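Long-range contacts in polyketide synthase/nonribosomal peptide synthetase hybrid RzxB (Pseudomonas fluorescens, PDB 5IL6), which contains a dehydratase domain that probably removes water from beta-hydroxyacyl intermediates during trans-AT polyketide assembly of rhizoxin: residues 100-105 and 114-119; 84-89 and 127-132. All coordinates share one frame; numbering follows the deposited sequence.

Contact 1: 100-105 and 114-119; sequences FLELSM and GIYAYD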
# COMPACT_ATOMS: atom_id res chain seq x y z
N PHE A 100 16.78 -0.80 2.42
CA PHE A 100 17.14 -2.18 2.18
C PHE A 100 15.94 -3.10 2.41
O PHE A 100 15.09 -2.83 3.25
CB PHE A 100 18.28 -2.61 3.10
CG PHE A 100 19.56 -1.85 2.87
CD1 PHE A 100 19.77 -0.62 3.46
CD2 PHE A 100 20.55 -2.38 2.05
CE1 PHE A 100 20.94 0.07 3.25
CE2 PHE A 100 21.72 -1.69 1.84
CZ PHE A 100 21.92 -0.46 2.43
N LEU A 101 15.89 -4.19 1.64
CA LEU A 101 14.89 -5.24 1.83
C LEU A 101 15.62 -6.57 1.92
O LEU A 101 16.34 -6.95 1.00
CB LEU A 101 13.88 -5.26 0.68
CG LEU A 101 12.70 -6.24 0.83
CD1 LEU A 101 11.49 -5.72 0.07
CD2 LEU A 101 13.04 -7.65 0.34
N GLU A 102 15.42 -7.27 3.03
CA GLU A 102 16.01 -8.59 3.25
C GLU A 102 14.94 -9.66 3.08
O GLU A 102 13.84 -9.54 3.63
CB GLU A 102 16.64 -8.69 4.64
CG GLU A 102 18.07 -8.18 4.70
CD GLU A 102 18.64 -8.22 6.11
OE1 GLU A 102 18.06 -8.89 6.98
OE2 GLU A 102 19.69 -7.58 6.34
N LEU A 103 15.27 -10.70 2.33
CA LEU A 103 14.34 -11.79 2.02
C LEU A 103 14.99 -13.11 2.41
O LEU A 103 16.08 -13.43 1.94
CB LEU A 103 13.99 -11.79 0.53
CG LEU A 103 12.70 -12.50 0.09
CD1 LEU A 103 12.43 -12.15 -1.36
CD2 LEU A 103 12.79 -14.01 0.26
N SER A 104 14.31 -13.87 3.27
CA SER A 104 14.78 -15.18 3.69
C SER A 104 13.65 -16.19 3.53
O SER A 104 12.49 -15.83 3.35
CB SER A 104 15.29 -15.16 5.14
OG SER A 104 14.26 -14.76 6.03
N MET A 105 14.01 -17.46 3.60
CA MET A 105 13.06 -18.56 3.46
C MET A 105 13.39 -19.61 4.51
O MET A 105 14.03 -20.63 4.23
CB MET A 105 13.11 -19.16 2.05
CG MET A 105 11.91 -20.03 1.73
SD MET A 105 12.01 -20.86 0.14
CE MET A 105 13.36 -22.00 0.43
N GLY A 114 12.08 -8.17 5.73
CA GLY A 114 12.26 -6.98 6.54
C GLY A 114 12.78 -5.85 5.68
O GLY A 114 13.65 -6.04 4.83
N ILE A 115 12.23 -4.66 5.91
CA ILE A 115 12.64 -3.44 5.21
C ILE A 115 13.19 -2.48 6.25
O ILE A 115 12.52 -2.19 7.24
CB ILE A 115 11.47 -2.81 4.43
CG1 ILE A 115 10.93 -3.79 3.39
CG2 ILE A 115 11.91 -1.50 3.76
CD1 ILE A 115 9.68 -3.31 2.66
N TYR A 116 14.40 -1.97 6.01
CA TYR A 116 15.07 -1.18 7.03
C TYR A 116 16.02 -0.18 6.39
O TYR A 116 16.34 -0.25 5.20
CB TYR A 116 15.83 -2.08 8.00
CG TYR A 116 16.85 -2.95 7.32
CD1 TYR A 116 18.14 -2.48 7.08
CD2 TYR A 116 16.54 -4.23 6.89
CE1 TYR A 116 19.08 -3.26 6.44
CE2 TYR A 116 17.47 -5.02 6.25
CZ TYR A 116 18.74 -4.53 6.03
OH TYR A 116 19.69 -5.29 5.40
N ALA A 117 16.48 0.76 7.22
CA ALA A 117 17.41 1.81 6.81
C ALA A 117 18.20 2.23 8.04
O ALA A 117 17.84 1.90 9.17
CB ALA A 117 16.67 3.02 6.22
N TYR A 118 19.30 2.94 7.81
CA TYR A 118 20.19 3.33 8.89
C TYR A 118 19.97 4.80 9.26
O TYR A 118 19.76 5.64 8.38
CB TYR A 118 21.65 3.10 8.49
CG TYR A 118 21.99 1.63 8.43
CD1 TYR A 118 22.30 0.92 9.57
CD2 TYR A 118 21.98 0.96 7.22
CE1 TYR A 118 22.61 -0.43 9.51
CE2 TYR A 118 22.28 -0.39 7.14
CZ TYR A 118 22.59 -1.08 8.29
OH TYR A 118 22.90 -2.42 8.22
N ASP A 119 20.03 5.10 10.55
CA ASP A 119 19.82 6.45 11.05
C ASP A 119 21.17 7.16 11.21
O ASP A 119 22.23 6.60 10.92
CB ASP A 119 19.03 6.42 12.36
CG ASP A 119 19.84 5.95 13.54
OD1 ASP A 119 20.91 5.34 13.33
OD2 ASP A 119 19.40 6.18 14.69

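Contact 2: 84-89 and 127-132; sequences SWRQPF and HCQARA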
# COMPACT_ATOMS: atom_id res chain seq x y z
N SER A 84 3.49 -5.47 9.19
CA SER A 84 3.41 -4.35 10.11
C SER A 84 4.30 -3.23 9.61
O SER A 84 5.43 -3.47 9.18
CB SER A 84 3.83 -4.77 11.53
OG SER A 84 5.02 -5.54 11.49
N TRP A 85 3.79 -2.01 9.67
CA TRP A 85 4.57 -0.81 9.42
C TRP A 85 5.05 -0.27 10.75
O TRP A 85 4.26 -0.12 11.69
CB TRP A 85 3.75 0.26 8.69
CG TRP A 85 3.46 -0.03 7.25
CD1 TRP A 85 4.28 0.18 6.19
CD2 TRP A 85 2.23 -0.55 6.72
NE1 TRP A 85 3.65 -0.19 5.02
CE2 TRP A 85 2.39 -0.64 5.32
CE3 TRP A 85 1.02 -0.95 7.28
CZ2 TRP A 85 1.39 -1.11 4.48
CZ3 TRP A 85 0.02 -1.42 6.45
CH2 TRP A 85 0.21 -1.50 5.06
N ARG A 86 6.34 0.02 10.84
CA ARG A 86 6.89 0.60 12.05
C ARG A 86 7.08 2.10 11.85
O ARG A 86 6.10 2.85 11.82
CB ARG A 86 8.21 -0.10 12.42
CG ARG A 86 8.10 -1.60 12.51
CD ARG A 86 7.52 -2.05 13.82
NE ARG A 86 7.41 -3.51 13.88
CZ ARG A 86 6.31 -4.20 14.18
NH1 ARG A 86 5.18 -3.59 14.51
NH2 ARG A 86 6.36 -5.53 14.19
N GLN A 87 8.32 2.53 11.70
CA GLN A 87 8.58 3.95 11.56
C GLN A 87 8.39 4.37 10.10
O GLN A 87 8.65 3.58 9.19
CB GLN A 87 10.01 4.27 11.99
CG GLN A 87 10.57 3.31 13.01
CD GLN A 87 11.72 3.91 13.79
OE1 GLN A 87 12.51 4.69 13.26
NE2 GLN A 87 11.81 3.55 15.07
N PRO A 88 7.94 5.59 9.85
CA PRO A 88 7.90 6.08 8.47
C PRO A 88 9.31 6.29 7.95
O PRO A 88 10.24 6.55 8.71
CB PRO A 88 7.12 7.40 8.58
CG PRO A 88 6.58 7.44 9.99
CD PRO A 88 7.55 6.65 10.80
N PHE A 89 9.46 6.18 6.64
CA PHE A 89 10.75 6.36 5.99
C PHE A 89 10.78 7.69 5.27
O PHE A 89 9.90 7.98 4.44
CB PHE A 89 11.06 5.23 5.01
CG PHE A 89 12.31 5.46 4.22
CD1 PHE A 89 13.55 5.18 4.77
CD2 PHE A 89 12.25 5.97 2.93
CE1 PHE A 89 14.71 5.41 4.05
CE2 PHE A 89 13.41 6.20 2.21
CZ PHE A 89 14.64 5.91 2.76
N HIS A 127 11.63 -0.67 9.27
CA HIS A 127 10.49 0.12 8.80
C HIS A 127 9.28 -0.73 8.47
O HIS A 127 8.15 -0.25 8.63
CB HIS A 127 10.89 0.94 7.57
CG HIS A 127 11.80 2.08 7.87
ND1 HIS A 127 11.36 3.27 8.42
CD2 HIS A 127 13.14 2.23 7.70
CE1 HIS A 127 12.38 4.09 8.57
NE2 HIS A 127 13.47 3.48 8.15
N CYS A 128 9.48 -1.96 8.01
CA CYS A 128 8.37 -2.82 7.63
C CYS A 128 8.82 -4.27 7.76
O CYS A 128 9.97 -4.60 7.47
CB CYS A 128 7.91 -2.53 6.19
SG CYS A 128 6.48 -3.52 5.65
N GLN A 129 7.90 -5.11 8.20
CA GLN A 129 8.16 -6.53 8.41
C GLN A 129 6.92 -7.30 7.99
O GLN A 129 5.80 -6.87 8.24
CB GLN A 129 8.50 -6.80 9.89
CG GLN A 129 8.64 -8.26 10.27
CD GLN A 129 8.55 -8.46 11.77
OE1 GLN A 129 9.52 -8.83 12.42
NE2 GLN A 129 7.37 -8.22 12.32
N ALA A 130 7.13 -8.43 7.32
CA ALA A 130 6.02 -9.25 6.87
C ALA A 130 6.53 -10.64 6.53
O ALA A 130 7.74 -10.89 6.49
CB ALA A 130 5.31 -8.62 5.67
N ARG A 131 5.58 -11.54 6.26
CA ARG A 131 5.87 -12.86 5.72
C ARG A 131 5.05 -13.03 4.45
O ARG A 131 4.00 -12.41 4.28
CB ARG A 131 5.55 -13.97 6.73
CG ARG A 131 4.08 -14.35 6.80
CD ARG A 131 3.79 -15.40 7.85
NE ARG A 131 2.52 -16.06 7.57
CZ ARG A 131 1.42 -15.97 8.32
NH1 ARG A 131 1.42 -15.25 9.44
NH2 ARG A 131 0.32 -16.61 7.96
N ALA A 132 5.56 -13.86 3.54
CA ALA A 132 4.93 -14.02 2.24
C ALA A 132 4.91 -15.49 1.85
O ALA A 132 5.56 -16.34 2.47
CB ALA A 132 5.64 -13.19 1.17
O HOH W 1 4.52 -8.44 11.60

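Contact 1: 100-105 and 114-119
Phe-100 and Tyr-116 form a hydrogen-bonded antiparallel pair, the Phe-100 N to Tyr-116 O bond measuring 2.9 Å with an N-H...O angle of 164°. Above the backbone, the CB of Phe-100 sits over one face of the Tyr-116 ring, 3.8 Å from the ring centroid, a CH-pi contact. The two rings are nearly parallel (10°) but slid apart and barely overlap. Phe-100 CE1 also reaches the rim of Tyr-118 at CE2. On the other face of the sheet, Leu-101 CD1 packs 3.9 Å from Ile-115 CG1, and helix 53-67 lies against Leu-101 through Met-59 and Ala-63. Glu-102 N then donates to Gly-114 O at 2.8 Å, and Gly-114 N returns a bond to Glu-102 O. The Glu-102 chain, extended beyond CG, carries its carboxylate to the phenol: Tyr-116 OH donates to OE2 over a very short 2.5 Å, with carboxylate and ring planes 76° apart. An alanine in place of Tyr-116 would probably leave the Glu-102 carboxylate without this donor and open a gap above Phe-100 CB. Two antiparallel neighbours joined by one connection make this a beta hairpin, here part of the hotdog fold of polyketide synthase dehydratases.

Contact 2: 84-89 and 127-132
His-127 and Gln-87 supply the side-chain hydrogen bond of this contact: ND1 donates to the backbone O of Gln-87 at 2.8 Å and 171°. The acceptor lies in the imidazole plane, whereas ND1 stands above the carbonyl plane of Gln-87. Backbone bonds hold the rest of the register. Ser-84 N donates to Gln-129 O at 2.9 Å, Gln-129 N donates back to Ser-84 O, and Arg-86 N reaches His-127 O just past the end of strand 77-85.

Aromatic contacts follow. Phe-89 turns its edge to the face of the His-127 ring, planes at 90° and centroids 5.5 Å apart, with CD1 3.8 Å from NE2. Phe-89 CB lies over the same imidazole, 4.1 Å from its centroid. The first torsion of His-127 (chi1 -72°) sets CG anti to the carbonyl carbon, beside the backbone N; the ring beyond it meets 87-89 through ND1 on Gln-87 O and the face under Phe-89. On the face bearing Trp-85 and Cys-128, SG approaches the indole obliquely, 4.3 Å from CD1, and Met-56 of helix 53-67 touches both residues.

Solvent bridges the opposite face, where one water lies 2.9 Å from Ser-84 OG and accepts from Gln-129 NE2.

A straight N-H...O bond at the rim and Phe-89 across one face together limit rotation of the buried imidazole; donation from ND1 fixes a proton there, which implies that NE2 is the acceptor nitrogen whenever the ring is neutral.

How the contacts relate
From the N terminus, the chain first runs up strand 77-85 and turns through 86-89, the first half of contact 2. It then enters strand 98-105 and doubles back along strand 110-118, closing the short hairpin of contact 1. Strand 124-135 follows and returns to 84-89, so contact 2 closes a longer loop that encloses contact 1 without crossing it. The two contacts have centres about 9 Å apart and share the seam between strands 110-118 and 124-135: Ile-115 O lies 2.7 Å from His-127 N, a probable hydrogen bond. There His-127 and Cys-128 both face Ile-115, a classic beta bulge. The order 98-105, 110-118, 124-135, 77-85 thus results.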